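Local coordinates for esterase (Rhizomucor miehei, PDB 4WY5), which hydrolyses ester bonds, probably as a carboxylesterase, and belongs to the alpha/beta-hydrolase family, at the interface of chains A and B. Residues are numbered along the deposited sequence; one frame, centred on the assembly and turned at random. Chains: chain A/B, Esterase.

Contact 1: the interface of chains A and B. Residues chain A 286-288, 306; chain B 272, 284-286.
The guanidinium groups of A:Arg286 and B:Arg286 stack, their planes 28° apart, each placing its NH1 over a face of the other. These arginines belong to the edge strands 282-287 of the two alpha/beta-hydrolase subunits, which pair antiparallel, A:Arg286 with B:Arg286 and A:Val287 with B:Val285. The overlap is offset: NH1 sits toward the rim of the opposing group, and the two NH1 atoms of A:Arg286 and B:Arg286 come 3.6 Å apart. CG1 of B:Val285 comes in obliquely, off the ring plane and beyond the CE2–CZ rim of A:Phe306, with CE2 of A:Phe306 3.6 Å from CG1 of B:Val285. In both arginines CG is anti to the backbone N (chi1 179°) and the chain bends at chi3, which carries the two side chains off alongside each other, pointing the same way. The tilted, offset stack brings two probably charged groups together, likely at some electrostatic cost. At the base of the two side chains, the backbones of A:Arg286 and B:Arg286 exchange a reciprocal pair of hydrogen bonds, each N-H using an in-plane lone pair of the partner carbonyl. A further bond joins A:Leu288 N to B:Ala284 O at 3.0 Å, nearly straight at the hydrogen (170°) but tilted from the carbonyl plane. Water 1 extends the pairing, bridging A:Leu288 O and B:Ala284 N. Alongside, the branch CD2 of A:Leu288 rests 3.7 Å from the methyl CB of B:Ala284.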
loop_
_atom_site.group_PDB
_atom_site.type_symbol
_atom_site.label_atom_id
_atom_site.label_comp_id
_atom_site.label_asym_id
_atom_site.label_seq_id
_atom_site.Cartn_x
_atom_site.Cartn_y
_atom_site.Cartn_z
ATOM N N ARG A 286 5.109 -0.358 -4.664
ATOM C CA ARG A 286 4.921 -0.977 -5.984
ATOM C C ARG A 286 3.748 -1.962 -5.908
ATOM O O ARG A 286 3.761 -2.879 -5.067
ATOM C CB ARG A 286 6.188 -1.714 -6.469
ATOM C CG ARG A 286 6.036 -2.398 -7.852
ATOM C CD ARG A 286 7.221 -3.321 -8.216
ATOM N NE ARG A 286 8.445 -2.552 -8.413
ATOM C CZ ARG A 286 9.599 -3.038 -8.855
ATOM N NH1 ARG A 286 9.718 -4.324 -9.164
ATOM N NH2 ARG A 286 10.637 -2.217 -9.004
ATOM N N VAL A 287 2.744 -1.784 -6.775
ATOM C CA VAL A 287 1.538 -2.652 -6.751
ATOM C C VAL A 287 1.686 -3.873 -7.665
ATOM O O VAL A 287 1.825 -3.732 -8.887
ATOM C CB VAL A 287 0.278 -1.896 -7.200
ATOM C CG1 VAL A 287 -0.979 -2.775 -7.009
ATOM C CG2 VAL A 287 0.159 -0.579 -6.453
ATOM N N LEU A 288 1.640 -5.066 -7.081
ATOM C CA LEU A 288 1.843 -6.307 -7.837
ATOM C C LEU A 288 0.634 -6.719 -8.684
ATOM O O LEU A 288 -0.514 -6.656 -8.234
ATOM C CB LEU A 288 2.199 -7.455 -6.885
ATOM C CG LEU A 288 3.675 -7.757 -6.553
ATOM C CD1 LEU A 288 4.532 -6.525 -6.366
ATOM C CD2 LEU A 288 3.775 -8.630 -5.316
ATOM N N PHE A 306 -7.962 -1.915 -3.157
ATOM C CA PHE A 306 -6.859 -1.584 -2.245
ATOM C C PHE A 306 -6.436 -0.121 -2.427
ATOM O O PHE A 306 -6.296 0.621 -1.468
ATOM C CB PHE A 306 -5.659 -2.528 -2.487
ATOM C CG PHE A 306 -4.358 -2.060 -1.858
ATOM C CD1 PHE A 306 -4.037 -2.376 -0.531
ATOM C CD2 PHE A 306 -3.455 -1.302 -2.591
ATOM C CE1 PHE A 306 -2.833 -1.940 0.051
ATOM C CE2 PHE A 306 -2.256 -0.854 -2.023
ATOM C CZ PHE A 306 -1.943 -1.174 -0.695
ATOM N N ALA B 272 2.471 -14.371 -3.450
ATOM C CA ALA B 272 1.328 -13.567 -3.918
ATOM C C ALA B 272 0.837 -14.058 -5.276
ATOM O O ALA B 272 -0.355 -14.261 -5.472
ATOM C CB ALA B 272 1.704 -12.081 -4.006
ATOM N N ALA B 284 -1.212 -7.053 -3.087
ATOM C CA ALA B 284 0.165 -7.188 -2.631
ATOM C C ALA B 284 0.995 -5.969 -3.043
ATOM O O ALA B 284 0.864 -5.499 -4.171
ATOM C CB ALA B 284 0.775 -8.481 -3.190
ATOM N N VAL B 285 1.824 -5.446 -2.127
ATOM C CA VAL B 285 2.698 -4.297 -2.425
ATOM C C VAL B 285 4.126 -4.472 -1.905
ATOM O O VAL B 285 4.346 -5.120 -0.868
ATOM C CB VAL B 285 2.176 -2.970 -1.812
ATOM C CG1 VAL B 285 0.865 -2.543 -2.472
ATOM C CG2 VAL B 285 2.019 -3.096 -0.292
ATOM N N ARG B 286 5.086 -3.874 -2.621
ATOM C CA ARG B 286 6.469 -3.741 -2.140
ATOM C C ARG B 286 6.690 -2.365 -1.489
ATOM O O ARG B 286 6.437 -1.318 -2.113
ATOM C CB ARG B 286 7.475 -3.938 -3.287
ATOM C CG ARG B 286 8.960 -3.794 -2.879
ATOM C CD ARG B 286 9.942 -3.761 -4.107
ATOM N NE ARG B 286 9.957 -5.048 -4.804
ATOM C CZ ARG B 286 10.786 -5.396 -5.786
ATOM N NH1 ARG B 286 11.728 -4.560 -6.221
ATOM N NH2 ARG B 286 10.678 -6.603 -6.330
HETATM O O HOH W 1 -1.934 -6.856 -5.897
#

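Contact 2: the interface of chains A and B. Residues chain A 255, 283, 285, 306, 310; chain B 285, 306, 310.
Helix 302-319 of the alpha/beta-hydrolase fold and its counterpart 302-320 in chain B meet here, and B:Phe306 reaches from its helix onto strands 254-259 and 282-287 of chain A. CG1 of A:Val285 approaches from the side of the B:Phe306 ring opposite to the face that B:Thr310 OG1 covers, 3.5 Å from CZ of B:Phe306. The side chains of A:Leu255 and B:Phe306 cross at about a right angle, with CD1 of A:Leu255 3.8 Å from CE1 of B:Phe306. CB of A:Ala283 packs against CB of B:Phe306, at the root of the side chain. CG2 of A:Thr310 adds a methyl contact to CE1 of B:Phe306 at 3.5 Å. This methyl is anti to the backbone N and the hydroxyl anti to the carbonyl carbon (chi1 -61°), a rotation that turns CG2 toward the B:Phe306 ring and lets OG1 reach back to its own helix while still facing the partner threonine. OG1 of A:Thr310 donates a hydrogen bond to the backbone carbonyl A:Phe306 O at 2.7 Å, from above the carbonyl plane, and lies over the centre of the A:Phe306 ring. CG2 of B:Thr310 lies 3.4 Å from OG1 of A:Thr310. Water 3 links A:Thr310 OG1 to B:Thr310 O, and water 2 links B:Thr310 OG1 to A:Thr310 O. In the fold, helix 302-320 of chain B packs against edge strand 282-287 of chain A and its neighbour 254-259, with B:Phe306 inserted between.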
loop_
_atom_site.group_PDB
_atom_site.type_symbol
_atom_site.label_atom_id
_atom_site.label_comp_id
_atom_site.label_asym_id
_atom_site.label_seq_id
_atom_site.Cartn_x
_atom_site.Cartn_y
_atom_site.Cartn_z
ATOM N N LEU A 255 2.387 10.595 -1.002
ATOM C CA LEU A 255 1.996 9.183 -1.133
ATOM C C LEU A 255 2.151 8.810 -2.600
ATOM O O LEU A 255 1.553 9.450 -3.465
ATOM C CB LEU A 255 0.560 8.944 -0.637
ATOM C CG LEU A 255 -0.062 7.555 -0.848
ATOM C CD1 LEU A 255 0.686 6.411 -0.093
ATOM C CD2 LEU A 255 -1.549 7.556 -0.499
ATOM N N ALA A 283 5.649 7.926 1.614
ATOM C CA ALA A 283 5.210 6.532 1.615
ATOM C C ALA A 283 5.025 6.106 0.165
ATOM O O ALA A 283 4.187 6.660 -0.537
ATOM C CB ALA A 283 3.897 6.352 2.403
ATOM N N VAL A 285 4.841 2.656 -2.642
ATOM C CA VAL A 285 4.659 1.211 -2.847
ATOM C C VAL A 285 4.606 0.838 -4.332
ATOM O O VAL A 285 4.118 1.632 -5.153
ATOM C CB VAL A 285 3.343 0.670 -2.178
ATOM C CG1 VAL A 285 3.428 0.717 -0.665
ATOM C CG2 VAL A 285 2.107 1.431 -2.673
ATOM N N PHE A 306 -7.962 -1.915 -3.157
ATOM C CA PHE A 306 -6.859 -1.584 -2.245
ATOM C C PHE A 306 -6.436 -0.121 -2.427
ATOM O O PHE A 306 -6.296 0.621 -1.468
ATOM C CB PHE A 306 -5.659 -2.528 -2.487
ATOM C CG PHE A 306 -4.358 -2.060 -1.858
ATOM C CD1 PHE A 306 -4.037 -2.376 -0.531
ATOM C CD2 PHE A 306 -3.455 -1.302 -2.591
ATOM C CE1 PHE A 306 -2.833 -1.940 0.051
ATOM C CE2 PHE A 306 -2.256 -0.854 -2.023
ATOM C CZ PHE A 306 -1.943 -1.174 -0.695
ATOM N N THR A 310 -6.766 2.785 0.415
ATOM C CA THR A 310 -5.484 3.192 0.988
ATOM C C THR A 310 -5.263 4.715 0.865
ATOM O O THR A 310 -4.755 5.352 1.790
ATOM C CB THR A 310 -4.327 2.405 0.313
ATOM O OG1 THR A 310 -4.513 0.998 0.542
ATOM C CG2 THR A 310 -2.976 2.825 0.866
ATOM N N VAL B 285 1.824 -5.446 -2.127
ATOM C CA VAL B 285 2.698 -4.297 -2.425
ATOM C C VAL B 285 4.126 -4.472 -1.905
ATOM O O VAL B 285 4.346 -5.120 -0.868
ATOM C CB VAL B 285 2.176 -2.970 -1.812
ATOM C CG1 VAL B 285 0.865 -2.543 -2.472
ATOM C CG2 VAL B 285 2.019 -3.096 -0.292
ATOM N N PHE B 306 2.067 4.377 7.317
ATOM C CA PHE B 306 1.366 3.897 6.123
ATOM C C PHE B 306 0.871 2.473 6.347
ATOM O O PHE B 306 -0.274 2.152 6.067
ATOM C CB PHE B 306 2.295 3.971 4.890
ATOM C CG PHE B 306 1.794 3.190 3.682
ATOM C CD1 PHE B 306 0.916 3.771 2.764
ATOM C CD2 PHE B 306 2.200 1.867 3.471
ATOM C CE1 PHE B 306 0.455 3.054 1.651
ATOM C CE2 PHE B 306 1.737 1.141 2.379
ATOM C CZ PHE B 306 0.863 1.736 1.461
ATOM N N THR B 310 -3.052 1.311 6.548
ATOM C CA THR B 310 -3.482 0.567 5.379
ATOM C C THR B 310 -4.073 -0.798 5.802
ATOM O O THR B 310 -5.083 -1.231 5.258
ATOM C CB THR B 310 -2.312 0.389 4.380
ATOM O OG1 THR B 310 -1.781 1.679 4.029
ATOM C CG2 THR B 310 -2.773 -0.339 3.124
HETATM O O HOH W 2 -3.103 4.482 4.060
HETATM O O HOH W 3 -5.980 -0.472 2.379
#

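Contact 1 and contact 2 have C-alpha centres about 9 Å apart and share A:Phe306 and B:Val285, which makes them adjoining parts of one two-fold symmetric interface. Strand 282-287 serves both: its backbone joins the subunits in contact 1, while side chains from it enter the apolar packing of contact 2. Helix 302-319, through A:Phe306, reaches both contacts and packs beside the paired strands. Pairing of edge strands backed by helix packing probably continues the sheet of one subunit into the other, a mode seen in related esterases. The structure alone does not prove that this pair is the functional dimer, though pairing of this kind is consistent with one.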